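Local coordinates for trichothecene 15-O-acetyltransferase TRI3 (PDB 3FOT), which transfers an acetyl group to the 15-oxygen of trichothecene intermediates in the fungal biosynthesis of mycotoxins such as T-2 toxin, at residues 108-113 / 224-229; 80-85 / 199-204; 29-34 / 104-109; 193-198 / 443-448. All coordinates share one frame; numbering follows the deposited sequence.

Interaction 1: 108-113 / 224-229; sequences YESPES and QEIKNL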
loop_
_atom_site.group_PDB
_atom_site.type_symbol
_atom_site.label_atom_id
_atom_site.label_comp_id
_atom_site.label_asym_id
_atom_site.label_seq_id
_atom_site.Cartn_x
_atom_site.Cartn_y
_atom_site.Cartn_z
ATOM N N TYR A 108 16.123 14.274 3.105
ATOM C CA TYR A 108 15.344 14.972 4.117
ATOM C C TYR A 108 16.089 16.226 4.586
ATOM O O TYR A 108 17.291 16.160 4.887
ATOM C CB TYR A 108 15.010 14.092 5.339
ATOM C CG TYR A 108 14.179 14.899 6.313
ATOM C CD1 TYR A 108 12.832 15.153 6.034
ATOM C CD2 TYR A 108 14.761 15.492 7.447
ATOM C CE1 TYR A 108 12.058 15.958 6.862
ATOM C CE2 TYR A 108 13.992 16.302 8.303
ATOM C CZ TYR A 108 12.641 16.523 7.992
ATOM O OH TYR A 108 11.873 17.316 8.808
ATOM N N GLU A 109 15.376 17.345 4.665
ATOM C CA GLU A 109 15.955 18.573 5.227
ATOM C C GLU A 109 15.001 19.168 6.269
ATOM O O GLU A 109 13.807 19.338 6.012
ATOM C CB GLU A 109 16.268 19.580 4.117
ATOM C CG GLU A 109 16.841 20.919 4.606
ATOM C CD GLU A 109 17.048 21.926 3.484
ATOM O OE1 GLU A 109 16.392 21.832 2.417
ATOM O OE2 GLU A 109 17.882 22.832 3.675
ATOM N N SER A 110 15.528 19.452 7.455
ATOM C CA SER A 110 14.728 20.163 8.473
ATOM C C SER A 110 14.264 21.516 7.955
ATOM O O SER A 110 14.987 22.161 7.193
ATOM C CB SER A 110 15.551 20.402 9.722
ATOM O OG SER A 110 15.647 19.255 10.481
ATOM N N PRO A 111 13.061 21.964 8.367
ATOM C CA PRO A 111 12.623 23.312 7.986
ATOM C C PRO A 111 13.630 24.366 8.458
ATOM O O PRO A 111 14.164 24.266 9.564
ATOM C CB PRO A 111 11.285 23.476 8.728
ATOM C CG PRO A 111 10.784 22.043 8.883
ATOM C CD PRO A 111 12.028 21.244 9.148
ATOM N N GLU A 112 13.898 25.330 7.588
ATOM C CA GLU A 112 14.831 26.425 7.878
ATOM C C GLU A 112 14.330 27.339 8.991
ATOM O O GLU A 112 15.111 28.067 9.607
ATOM C CB GLU A 112 15.103 27.239 6.611
ATOM C CG GLU A 112 13.857 27.698 5.865
ATOM C CD GLU A 112 14.056 29.007 5.118
ATOM O OE1 GLU A 112 14.701 28.995 4.049
ATOM O OE2 GLU A 112 13.546 30.047 5.598
ATOM N N SER A 113 13.022 27.314 9.228
ATOM C CA SER A 113 12.383 28.132 10.242
ATOM C C SER A 113 11.010 27.560 10.535
ATOM O O SER A 113 10.463 26.796 9.740
ATOM C CB SER A 113 12.235 29.578 9.758
ATOM O OG SER A 113 11.330 29.679 8.664
ATOM N N GLN A 224 15.603 18.582 15.504
ATOM C CA GLN A 224 15.498 17.457 16.420
ATOM C C GLN A 224 14.734 16.239 15.901
ATOM O O GLN A 224 14.784 15.190 16.523
ATOM C CB GLN A 224 14.901 17.880 17.765
ATOM C CG GLN A 224 15.666 19.006 18.425
ATOM C CD GLN A 224 15.158 19.279 19.812
ATOM O OE1 GLN A 224 14.115 18.748 20.218
ATOM N NE2 GLN A 224 15.883 20.113 20.556
ATOM N N GLU A 225 14.070 16.381 14.760
ATOM C CA GLU A 225 13.310 15.269 14.161
ATOM C C GLU A 225 14.156 14.410 13.216
ATOM O O GLU A 225 13.720 13.354 12.800
ATOM C CB GLU A 225 12.092 15.802 13.391
ATOM C CG GLU A 225 12.391 16.306 11.982
ATOM C CD GLU A 225 13.028 17.713 11.940
ATOM O OE1 GLU A 225 13.416 18.245 13.005
ATOM O OE2 GLU A 225 13.118 18.300 10.840
ATOM N N ILE A 226 15.356 14.854 12.870
ATOM C CA ILE A 226 16.219 14.072 11.965
ATOM C C ILE A 226 16.441 12.665 12.512
ATOM O O ILE A 226 16.348 11.682 11.771
ATOM C CB ILE A 226 17.534 14.829 11.650
ATOM C CG1 ILE A 226 17.213 16.051 10.783
ATOM C CG2 ILE A 226 18.555 13.921 10.943
ATOM C CD1 ILE A 226 18.329 17.031 10.682
ATOM N N LYS A 227 16.675 12.561 13.821
ATOM C CA LYS A 227 16.874 11.260 14.449
ATOM C C LYS A 227 15.607 10.381 14.440
ATOM O O LYS A 227 15.677 9.196 14.793
ATOM C CB LYS A 227 17.370 11.429 15.883
ATOM C CG LYS A 227 16.381 12.159 16.799
ATOM C CD LYS A 227 16.981 12.339 18.208
ATOM C CE LYS A 227 16.043 13.143 19.095
ATOM N NZ LYS A 227 16.100 14.603 18.768
ATOM N N ASN A 228 14.470 10.973 14.053
ATOM C CA ASN A 228 13.188 10.240 14.009
ATOM C C ASN A 228 12.893 9.598 12.656
ATOM O O ASN A 228 11.950 8.804 12.535
ATOM C CB ASN A 228 12.020 11.147 14.430
ATOM C CG ASN A 228 12.062 11.509 15.903
ATOM O OD1 ASN A 228 12.669 10.802 16.711
ATOM N ND2 ASN A 228 11.360 12.578 16.270
ATOM N N LEU A 229 13.669 9.969 11.635
ATOM C CA LEU A 229 13.650 9.230 10.370
ATOM C C LEU A 229 13.859 7.727 10.631
ATOM O O LEU A 229 14.646 7.333 11.501
ATOM C CB LEU A 229 14.729 9.749 9.430
ATOM C CG LEU A 229 14.550 11.096 8.739
ATOM C CD1 LEU A 229 15.891 11.625 8.210
ATOM C CD2 LEU A 229 13.513 11.024 7.603
#
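Tyr108 and Ser110 both give their hydroxyl protons to one carboxylate oxygen, OE2 of Glu225. The tyrosine side chain runs from greasy root to polar tip. Its CB lies 3.9 Å from CD1 of Leu229. CG, set anti to the backbone N (chi1 -179°), comes within 4.1 Å of CD2 of the same leucine. CD2 meets both Leu229 CD1 and Ile226 CG1. Further out, CE2 is 4.1 Å from Ile226 CG1, near the ring plane, and CE2 and CZ both approach Glu225 OE2. At the tip, Tyr108 OH donates to Glu225 OE2 over 2.6 Å, on the anti lone pair of the carboxylate. Ring and carboxylate planes stand 89° apart, while OE2 stays in the plane of the ring.

Glu225 comes to meet the hydroxyl on a chain bent at chi2. Ser110 OG makes the second bond to OE2, 2.7 Å long, from above the carboxylate plane (46° out of it), and Pro111 CD brushes the same oxygen at 3.6 Å. Glu225 OE1 accepts a hydrogen bond from the backbone N of Gly223, so both oxygens of this buried group are occupied, which should favour its charged form. Arg86 NE, from helix 71-88, bonds Tyr108 OH. A tyrosine suits the place because its ring packs against leucine and isoleucine while its hydroxyl reaches the acid. The arrangement is that of a carboxylate gripped by two hydroxyls, joining the end of strand 105-109, in an antiparallel sheet, and the residue after it to the loop that runs into the 3-10 segment 226-228.

Interaction 2: 80-85 / 199-204; sequences LALLDA and GDLFRL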
loop_
_atom_site.group_PDB
_atom_site.type_symbol
_atom_site.label_atom_id
_atom_site.label_comp_id
_atom_site.label_asym_id
_atom_site.label_seq_id
_atom_site.Cartn_x
_atom_site.Cartn_y
_atom_site.Cartn_z
ATOM N N LEU A 80 -1.872 21.609 11.672
ATOM C CA LEU A 80 -1.246 21.483 12.997
ATOM C C LEU A 80 -0.828 20.025 13.279
ATOM O O LEU A 80 0.304 19.766 13.680
ATOM C CB LEU A 80 -2.201 22.020 14.069
ATOM C CG LEU A 80 -2.394 23.544 14.000
ATOM C CD1 LEU A 80 -3.550 23.957 14.901
ATOM C CD2 LEU A 80 -1.122 24.272 14.404
ATOM N N ALA A 81 -1.736 19.084 13.033
ATOM C CA ALA A 81 -1.453 17.672 13.142
ATOM C C ALA A 81 -0.293 17.244 12.242
ATOM O O ALA A 81 0.536 16.436 12.647
ATOM C CB ALA A 81 -2.723 16.852 12.817
ATOM N N LEU A 82 -0.250 17.754 11.016
ATOM C CA LEU A 82 0.783 17.337 10.062
ATOM C C LEU A 82 2.171 17.808 10.516
ATOM O O LEU A 82 3.196 17.108 10.357
ATOM C CB LEU A 82 0.469 17.898 8.677
ATOM C CG LEU A 82 1.444 17.522 7.564
ATOM C CD1 LEU A 82 1.594 15.989 7.373
ATOM C CD2 LEU A 82 0.955 18.168 6.275
ATOM N N LEU A 83 2.208 18.993 11.104
ATOM C CA LEU A 83 3.468 19.477 11.701
ATOM C C LEU A 83 3.958 18.569 12.831
ATOM O O LEU A 83 5.149 18.205 12.866
ATOM C CB LEU A 83 3.329 20.928 12.183
ATOM C CG LEU A 83 3.187 21.970 11.073
ATOM C CD1 LEU A 83 2.633 23.275 11.623
ATOM C CD2 LEU A 83 4.538 22.178 10.352
ATOM N N ASP A 84 3.065 18.185 13.749
ATOM C CA ASP A 84 3.418 17.258 14.811
ATOM C C ASP A 84 3.890 15.944 14.201
ATOM O O ASP A 84 4.851 15.345 14.675
ATOM C CB ASP A 84 2.213 16.964 15.721
ATOM C CG ASP A 84 1.784 18.162 16.540
ATOM O OD1 ASP A 84 2.604 19.120 16.686
ATOM O OD2 ASP A 84 0.624 18.124 17.038
ATOM N N ALA A 85 3.195 15.506 13.144
ATOM C CA ALA A 85 3.474 14.213 12.531
ATOM C C ALA A 85 4.833 14.234 11.829
ATOM O O ALA A 85 5.545 13.229 11.832
ATOM C CB ALA A 85 2.377 13.832 11.573
ATOM N N GLY A 199 -3.073 6.964 10.574
ATOM C CA GLY A 199 -3.487 6.728 11.975
ATOM C C GLY A 199 -2.932 7.791 12.910
ATOM O O GLY A 199 -3.637 8.298 13.822
ATOM N N ASP A 200 -1.659 8.110 12.713
ATOM C CA ASP A 200 -0.980 9.143 13.519
ATOM C C ASP A 200 -1.661 10.496 13.368
ATOM O O ASP A 200 -1.883 11.189 14.346
ATOM C CB ASP A 200 0.497 9.265 13.103
ATOM C CG ASP A 200 1.312 8.016 13.449
ATOM O OD1 ASP A 200 0.933 7.269 14.375
ATOM O OD2 ASP A 200 2.320 7.766 12.773
ATOM N N LEU A 201 -1.966 10.890 12.123
ATOM C CA LEU A 201 -2.695 12.141 11.881
ATOM C C LEU A 201 -4.046 12.151 12.588
ATOM O O LEU A 201 -4.435 13.170 13.162
ATOM C CB LEU A 201 -2.899 12.373 10.371
ATOM C CG LEU A 201 -1.622 12.709 9.586
ATOM C CD1 LEU A 201 -1.955 12.750 8.087
ATOM C CD2 LEU A 201 -1.031 14.071 10.065
ATOM N N PHE A 202 -4.765 11.032 12.546
ATOM C CA PHE A 202 -6.083 10.960 13.217
ATOM C C PHE A 202 -5.956 11.068 14.736
ATOM O O PHE A 202 -6.824 11.673 15.393
ATOM C CB PHE A 202 -6.871 9.696 12.809
ATOM C CG PHE A 202 -7.408 9.728 11.397
ATOM C CD1 PHE A 202 -7.262 10.862 10.568
ATOM C CD2 PHE A 202 -8.107 8.626 10.896
ATOM C CE1 PHE A 202 -7.795 10.880 9.257
ATOM C CE2 PHE A 202 -8.628 8.643 9.582
ATOM C CZ PHE A 202 -8.483 9.772 8.779
ATOM N N ARG A 203 -4.879 10.521 15.291
ATOM C CA ARG A 203 -4.576 10.732 16.711
ATOM C C ARG A 203 -4.227 12.206 16.990
ATOM O O ARG A 203 -4.845 12.858 17.828
ATOM C CB ARG A 203 -3.419 9.835 17.134
ATOM C CG ARG A 203 -2.737 10.294 18.432
ATOM C CD ARG A 203 -1.663 9.278 18.804
ATOM N NE ARG A 203 -0.668 8.965 17.756
ATOM C CZ ARG A 203 0.497 9.593 17.588
ATOM N NH1 ARG A 203 1.330 9.187 16.633
ATOM N NH2 ARG A 203 0.857 10.616 18.383
ATOM N N LEU A 204 -3.258 12.721 16.255
ATOM C CA LEU A 204 -2.687 14.062 16.492
ATOM C C LEU A 204 -3.696 15.174 16.292
ATOM O O LEU A 204 -3.710 16.154 17.051
ATOM C CB LEU A 204 -1.445 14.275 15.630
ATOM C CG LEU A 204 -0.244 13.401 16.020
ATOM C CD1 LEU A 204 0.764 13.348 14.889
ATOM C CD2 LEU A 204 0.401 13.918 17.349
HETATM O O HOH W 1 -1.133 16.591 18.509
#
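Ala81 and Ala85, one turn apart, face Leu201 and Leu204 where helix 71-88 crosses helix 191-205, a helix-on-helix packing in the acyltransferase fold. The local axes approach to 8.7 Å, with their directions 122° apart. Alanine suits this face because its short side chain lets the other helix come in close.

The apolar contacts are made by two leucines. Leu201 CD2 comes within 3.7 Å of Ala85 CB and also touches the backbone CA of Leu82, dipping between side chains on successive turns. Leu204 CD1 lies 3.7 Å from Ala85 CB and rests against that residue's backbone N as well. Its sister branch CD2 leans on Asp84 CB at 3.9 Å, and at its root Leu204 CB meets Ala81 CB at 4.0 Å. Phe197, a turn earlier on the same helix as Leu201, adds its ring against Leu82 and Ala85.

The polar contacts are of two kinds. Arg203 NH1 forms a salt bridge with Asp200 OD1 one turn back; OD1 lies close to the guanidinium plane, while NH1 approaches from 63° out of the carboxylate plane. Glu88 shares NH1, and Tyr354 OH bonds Asp200 OD2. No direct hydrogen bond joins 80-85 to 199-204, but a water does: it donates to Leu204 O, and to Asp84 OD2 at 2.8 Å, the oxygen that Tyr208 OH also bonds.

Interaction 3: 29-34 / 104-109; sequences VQRRCV and AIITYE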
loop_
_atom_site.group_PDB
_atom_site.type_symbol
_atom_site.label_atom_id
_atom_site.label_comp_id
_atom_site.label_asym_id
_atom_site.label_seq_id
_atom_site.Cartn_x
_atom_site.Cartn_y
_atom_site.Cartn_z
ATOM N N VAL A 29 20.021 15.522 5.102
ATOM C CA VAL A 29 20.601 14.172 4.975
ATOM C C VAL A 29 20.021 13.539 3.710
ATOM O O VAL A 29 18.913 13.898 3.283
ATOM C CB VAL A 29 20.345 13.257 6.210
ATOM C CG1 VAL A 29 21.195 13.694 7.412
ATOM C CG2 VAL A 29 18.848 13.209 6.605
ATOM N N GLN A 30 20.772 12.625 3.101
ATOM C CA GLN A 30 20.285 11.921 1.944
ATOM C C GLN A 30 20.697 10.454 1.986
ATOM O O GLN A 30 21.670 10.084 2.667
ATOM C CB GLN A 30 20.740 12.585 0.642
ATOM C CG GLN A 30 22.219 12.422 0.315
ATOM C CD GLN A 30 22.622 13.157 -0.970
ATOM O OE1 GLN A 30 21.893 14.005 -1.484
ATOM N NE2 GLN A 30 23.798 12.832 -1.470
ATOM N N ARG A 31 19.948 9.623 1.277
ATOM C CA ARG A 31 20.370 8.229 1.088
ATOM C C ARG A 31 19.962 7.692 -0.269
ATOM O O ARG A 31 18.917 8.091 -0.832
ATOM C CB ARG A 31 19.859 7.321 2.211
ATOM C CG ARG A 31 18.360 7.095 2.184
ATOM C CD ARG A 31 17.911 6.238 3.382
ATOM N NE ARG A 31 16.445 6.140 3.417
ATOM C CZ ARG A 31 15.732 5.261 2.706
ATOM N NH1 ARG A 31 14.404 5.255 2.811
ATOM N NH2 ARG A 31 16.341 4.411 1.870
ATOM N N ARG A 32 20.790 6.788 -0.800
ATOM C CA ARG A 32 20.426 6.042 -2.000
ATOM C C ARG A 32 19.349 5.028 -1.621
ATOM O O ARG A 32 19.500 4.279 -0.658
ATOM C CB ARG A 32 21.646 5.348 -2.611
ATOM C CG ARG A 32 21.352 4.608 -3.909
ATOM C CD ARG A 32 21.124 5.536 -5.092
ATOM N NE ARG A 32 22.240 6.473 -5.282
ATOM C CZ ARG A 32 22.399 7.255 -6.344
ATOM N NH1 ARG A 32 21.516 7.256 -7.344
ATOM N NH2 ARG A 32 23.459 8.048 -6.403
ATOM N N CYS A 33 18.246 5.015 -2.369
ATOM C CA CYS A 33 17.152 4.120 -2.029
ATOM C C CYS A 33 17.536 2.668 -2.353
ATOM O O CYS A 33 18.535 2.428 -3.067
ATOM C CB CYS A 33 15.852 4.563 -2.725
ATOM S SG CYS A 33 15.638 3.960 -4.399
ATOM N N VAL A 34 16.769 1.714 -1.805
ATOM C CA VAL A 34 17.171 0.293 -1.831
ATOM C C VAL A 34 15.957 -0.609 -1.965
ATOM O O VAL A 34 14.872 -0.271 -1.483
ATOM C CB VAL A 34 18.015 -0.094 -0.567
ATOM C CG1 VAL A 34 17.220 0.066 0.749
ATOM C CG2 VAL A 34 18.571 -1.544 -0.685
ATOM N N ALA A 104 16.666 5.850 -7.090
ATOM C CA ALA A 104 16.372 7.212 -6.658
ATOM C C ALA A 104 17.184 7.608 -5.435
ATOM O O ALA A 104 17.671 6.757 -4.683
ATOM C CB ALA A 104 14.898 7.318 -6.312
ATOM N N ILE A 105 17.285 8.918 -5.208
ATOM C CA ILE A 105 17.937 9.425 -4.008
ATOM C C ILE A 105 16.874 10.070 -3.123
ATOM O O ILE A 105 16.069 10.845 -3.591
ATOM C CB ILE A 105 19.035 10.457 -4.354
ATOM C CG1 ILE A 105 20.096 9.826 -5.267
ATOM C CG2 ILE A 105 19.652 11.060 -3.071
ATOM C CD1 ILE A 105 20.958 10.895 -6.007
ATOM N N ILE A 106 16.859 9.697 -1.857
ATOM C CA ILE A 106 15.872 10.236 -0.920
ATOM C C ILE A 106 16.547 11.265 -0.028
ATOM O O ILE A 106 17.555 10.970 0.635
ATOM C CB ILE A 106 15.264 9.120 -0.019
ATOM C CG1 ILE A 106 14.437 8.155 -0.886
ATOM C CG2 ILE A 106 14.440 9.726 1.149
ATOM C CD1 ILE A 106 13.984 6.862 -0.204
ATOM N N THR A 107 15.978 12.464 0.015
ATOM C CA THR A 107 16.582 13.530 0.825
ATOM C C THR A 107 15.604 13.990 1.910
ATOM O O THR A 107 14.400 14.068 1.655
ATOM C CB THR A 107 16.989 14.705 -0.079
ATOM O OG1 THR A 107 18.029 14.275 -0.971
ATOM C CG2 THR A 107 17.495 15.888 0.740
ATOM N N TYR A 108 16.123 14.274 3.105
ATOM C CA TYR A 108 15.344 14.972 4.117
ATOM C C TYR A 108 16.089 16.226 4.586
ATOM O O TYR A 108 17.291 16.160 4.887
ATOM C CB TYR A 108 15.010 14.092 5.339
ATOM C CG TYR A 108 14.179 14.899 6.313
ATOM C CD1 TYR A 108 12.832 15.153 6.034
ATOM C CD2 TYR A 108 14.761 15.492 7.447
ATOM C CE1 TYR A 108 12.058 15.958 6.862
ATOM C CE2 TYR A 108 13.992 16.302 8.303
ATOM C CZ TYR A 108 12.641 16.523 7.992
ATOM O OH TYR A 108 11.873 17.316 8.808
ATOM N N GLU A 109 15.376 17.345 4.665
ATOM C CA GLU A 109 15.955 18.573 5.227
ATOM C C GLU A 109 15.001 19.168 6.269
ATOM O O GLU A 109 13.807 19.338 6.012
ATOM C CB GLU A 109 16.268 19.580 4.117
ATOM C CG GLU A 109 16.841 20.919 4.606
ATOM C CD GLU A 109 17.048 21.926 3.484
ATOM O OE1 GLU A 109 16.392 21.832 2.417
ATOM O OE2 GLU A 109 17.882 22.832 3.675
#
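Val29 and Tyr108 form a hydrogen-bonded pair of the antiparallel ladder between strands 28-32 and 105-109, the two inner strands of a four-stranded sheet. Val29 N donates to Tyr108 O and Tyr108 N returns a bond to Val29 O, both 2.8 Å. Arg31 and Ile106 repeat the exchange through their own N and O atoms. Beyond the end of strand 28-32, Cys33 N still donates to Ala104 O at 3.0 Å. The alternate residues turn their polar backbone outward: Gln30 bonds Lys20, while Ile105 and Thr107 bond Ser97 and Thr95. Gln30 and Thr107 make a non-hydrogen-bonded pair, and next to it Gln30 CA makes a CA-H...O contact with Ile106 O at 3.2 Å.

Side chains alternate between two faces. On that of Val29, Arg31, Ile106 and Tyr108, Arg31 has CG between the backbone N and the carbonyl carbon (chi1 70°) and lies alongside Ile106, pointing the same way. Ile106 CD1 covers one face of its guanidinium toward the rim, 3.4 Å from NH1, while NH1 forms a salt bridge with Glu37 OE2. An arginine suits this buried place because its flat face accepts an apolar neighbour while a carboxylate takes its charge.

On the face of Gln30, Arg32, Ile105 and Thr107, Arg32 folds back across Ile105, bent at chi2 and chi3. NH2 pairs with Asp99 and NH1 bonds Pro103 O, while Ile105 CG1 sits over the centre of the guanidinium, 3.6 Å from its CZ.

Interaction 4: 193-198 / 443-448; sequences GCRKFV and ERFIPH
Phe445 CG is anti to the carbonyl carbon and beside the backbone N (chi1 -48°), and the ring meets Arg195 and Lys196 of helix 191-205. Arg195 bends at chi3 (-76°), bringing NE round toward that ring. Phe445 CE2 stands over one face of the guanidinium, toward its rim, 3.8 Å from CZ; the planes are 69° apart. Arg195 NH1 bonds Asp439 O and NE bonds Gly191 O, and the guanidinium also makes a cation-pi contact with Phe467. Beside it, the aliphatic part of Lys196 puts CG 3.5 Å from Phe445 CD1, and its NZ reaches Ser351 O.

Helix 191-205 begins just after the HXXXD motif of the BAHD superfamily, whose aspartate, Asp190, accepts Gly193 N through OD1. The loop 443-448 that packs on this helix connects strand 435-441 of one sheet to strand 449-452 of another.

Arg444 CB covers the centre of a face of the Phe445 ring. Its NH2 comes to 4.5 Å from Arg195 NH2, a pair of like charges. Ile446, a branched apolar chain, lays CG1 3.4 Å from Arg195 O and sets CD1 4.0 Å from Val198 CG1. One water lies within hydrogen-bonding distance of both Lys196 O (2.8 Å) and Phe445 O. Within the loop, His448 NE2 donates to Glu443 OE2 over 2.7 Å, in the imidazole plane and on the anti lone pair.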
loop_
_atom_site.group_PDB
_atom_site.type_symbol
_atom_site.label_atom_id
_atom_site.label_comp_id
_atom_site.label_asym_id
_atom_site.label_seq_id
_atom_site.Cartn_x
_atom_site.Cartn_y
_atom_site.Cartn_z
ATOM N N GLY A 193 3.437 1.665 6.282
ATOM C CA GLY A 193 3.950 2.903 6.819
ATOM C C GLY A 193 2.977 4.045 6.545
ATOM O O GLY A 193 2.766 4.927 7.397
ATOM N N CYS A 194 2.377 4.032 5.356
ATOM C CA CYS A 194 1.479 5.113 4.958
ATOM C C CYS A 194 0.199 5.033 5.798
ATOM O O CYS A 194 -0.272 6.046 6.321
ATOM C CB CYS A 194 1.153 5.037 3.456
ATOM S SG CYS A 194 0.496 6.592 2.845
ATOM N N ARG A 195 -0.363 3.844 5.966
ATOM C CA ARG A 195 -1.543 3.725 6.847
ATOM C C ARG A 195 -1.238 4.066 8.306
ATOM O O ARG A 195 -2.070 4.688 8.979
ATOM C CB ARG A 195 -2.164 2.339 6.744
ATOM C CG ARG A 195 -2.825 2.172 5.387
ATOM C CD ARG A 195 -3.376 0.783 5.221
ATOM N NE ARG A 195 -2.322 -0.184 4.958
ATOM C CZ ARG A 195 -2.472 -1.494 5.090
ATOM N NH1 ARG A 195 -3.634 -1.987 5.523
ATOM N NH2 ARG A 195 -1.445 -2.308 4.842
ATOM N N LYS A 196 -0.069 3.660 8.803
ATOM C CA LYS A 196 0.333 4.031 10.167
ATOM C C LYS A 196 0.342 5.565 10.279
ATOM O O LYS A 196 -0.104 6.138 11.258
ATOM C CB LYS A 196 1.724 3.487 10.513
ATOM C CG LYS A 196 1.711 1.969 10.838
ATOM C CD LYS A 196 3.121 1.358 10.945
ATOM C CE LYS A 196 3.913 1.886 12.151
ATOM N NZ LYS A 196 3.350 1.485 13.491
ATOM N N PHE A 197 0.840 6.224 9.248
ATOM C CA PHE A 197 0.927 7.679 9.284
ATOM C C PHE A 197 -0.468 8.341 9.255
ATOM O O PHE A 197 -0.703 9.327 9.960
ATOM C CB PHE A 197 1.811 8.188 8.135
ATOM C CG PHE A 197 2.134 9.646 8.252
ATOM C CD1 PHE A 197 3.197 10.079 9.050
ATOM C CD2 PHE A 197 1.363 10.587 7.570
ATOM C CE1 PHE A 197 3.490 11.454 9.176
ATOM C CE2 PHE A 197 1.656 11.937 7.650
ATOM C CZ PHE A 197 2.727 12.381 8.453
ATOM N N VAL A 198 -1.395 7.786 8.480
ATOM C CA VAL A 198 -2.806 8.247 8.506
ATOM C C VAL A 198 -3.338 8.113 9.959
ATOM O O VAL A 198 -3.949 9.041 10.501
ATOM C CB VAL A 198 -3.665 7.443 7.524
ATOM C CG1 VAL A 198 -5.156 7.731 7.716
ATOM C CG2 VAL A 198 -3.239 7.778 6.070
ATOM N N GLU A 443 -7.404 -1.940 11.338
ATOM C CA GLU A 443 -7.411 -1.551 12.757
ATOM C C GLU A 443 -6.018 -1.568 13.392
ATOM O O GLU A 443 -5.792 -0.936 14.440
ATOM C CB GLU A 443 -8.370 -2.456 13.551
ATOM C CG GLU A 443 -9.838 -1.992 13.464
ATOM C CD GLU A 443 -10.611 -2.572 12.270
ATOM O OE1 GLU A 443 -10.004 -3.220 11.371
ATOM O OE2 GLU A 443 -11.849 -2.400 12.260
ATOM N N ARG A 444 -5.099 -2.322 12.778
ATOM C CA ARG A 444 -3.718 -2.325 13.212
ATOM C C ARG A 444 -3.131 -0.929 13.175
ATOM O O ARG A 444 -2.241 -0.621 13.945
ATOM C CB ARG A 444 -2.869 -3.266 12.337
ATOM C CG ARG A 444 -3.272 -4.725 12.397
ATOM C CD ARG A 444 -2.241 -5.580 11.643
ATOM N NE ARG A 444 -2.407 -5.406 10.202
ATOM C CZ ARG A 444 -1.480 -5.659 9.278
ATOM N NH1 ARG A 444 -0.259 -6.069 9.619
ATOM N NH2 ARG A 444 -1.775 -5.447 8.003
ATOM N N PHE A 445 -3.629 -0.084 12.269
ATOM C CA PHE A 445 -2.964 1.176 11.958
ATOM C C PHE A 445 -3.788 2.443 12.136
ATOM O O PHE A 445 -3.219 3.500 12.386
ATOM C CB PHE A 445 -2.493 1.133 10.507
ATOM C CG PHE A 445 -1.774 -0.131 10.151
ATOM C CD1 PHE A 445 -0.679 -0.543 10.892
ATOM C CD2 PHE A 445 -2.212 -0.910 9.086
ATOM C CE1 PHE A 445 -0.003 -1.720 10.575
ATOM C CE2 PHE A 445 -1.540 -2.103 8.756
ATOM C CZ PHE A 445 -0.433 -2.492 9.511
ATOM N N ILE A 446 -5.105 2.343 11.962
ATOM C CA ILE A 446 -5.976 3.543 11.880
ATOM C C ILE A 446 -7.089 3.379 12.908
ATOM O O ILE A 446 -7.693 2.317 12.988
ATOM C CB ILE A 446 -6.551 3.702 10.454
ATOM C CG1 ILE A 446 -5.394 3.940 9.470
ATOM C CG2 ILE A 446 -7.595 4.825 10.369
ATOM C CD1 ILE A 446 -5.788 3.802 8.003
ATOM N N PRO A 447 -7.380 4.441 13.682
ATOM C CA PRO A 447 -8.439 4.297 14.676
ATOM C C PRO A 447 -9.858 4.348 14.108
ATOM O O PRO A 447 -10.099 4.930 13.051
ATOM C CB PRO A 447 -8.216 5.493 15.606
ATOM C CG PRO A 447 -7.584 6.542 14.733
ATOM C CD PRO A 447 -6.772 5.789 13.688
ATOM N N HIS A 448 -10.811 3.758 14.828
ATOM C CA HIS A 448 -12.216 3.853 14.398
ATOM C C HIS A 448 -12.796 5.269 14.474
ATOM O O HIS A 448 -13.767 5.592 13.751
ATOM C CB HIS A 448 -13.093 2.966 15.257
ATOM C CG HIS A 448 -13.052 1.519 14.884
ATOM N ND1 HIS A 448 -13.711 0.555 15.621
ATOM C CD2 HIS A 448 -12.425 0.865 13.876
ATOM C CE1 HIS A 448 -13.529 -0.626 15.053
ATOM N NE2 HIS A 448 -12.738 -0.470 14.005
HETATM O O HOH W 2 -0.793 4.511 13.492
#

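How the interactions relate
Interactions 1 and 3 share Tyr108 and Glu109 on strand 105-109; their centres are 13 Å apart, and Leu229 CD1 packs on Val29 CG2. Interactions 2 and 4 use successive parts of helix 191-205, with centres 11 Å apart, and touch through Ala85 with Phe197 and through Phe202 with Ile446 and Pro447. Between the two groups, interactions 1 and 2 lie 16 Å apart by centres without touching. In chain order come 29-34, 80-85, 104-113, 193-204, 224-229 and 443-448. Helix 191-205 therefore joins helix 71-88 to the loop that links two of the sheets, tying distant parts of the sequence into one fold.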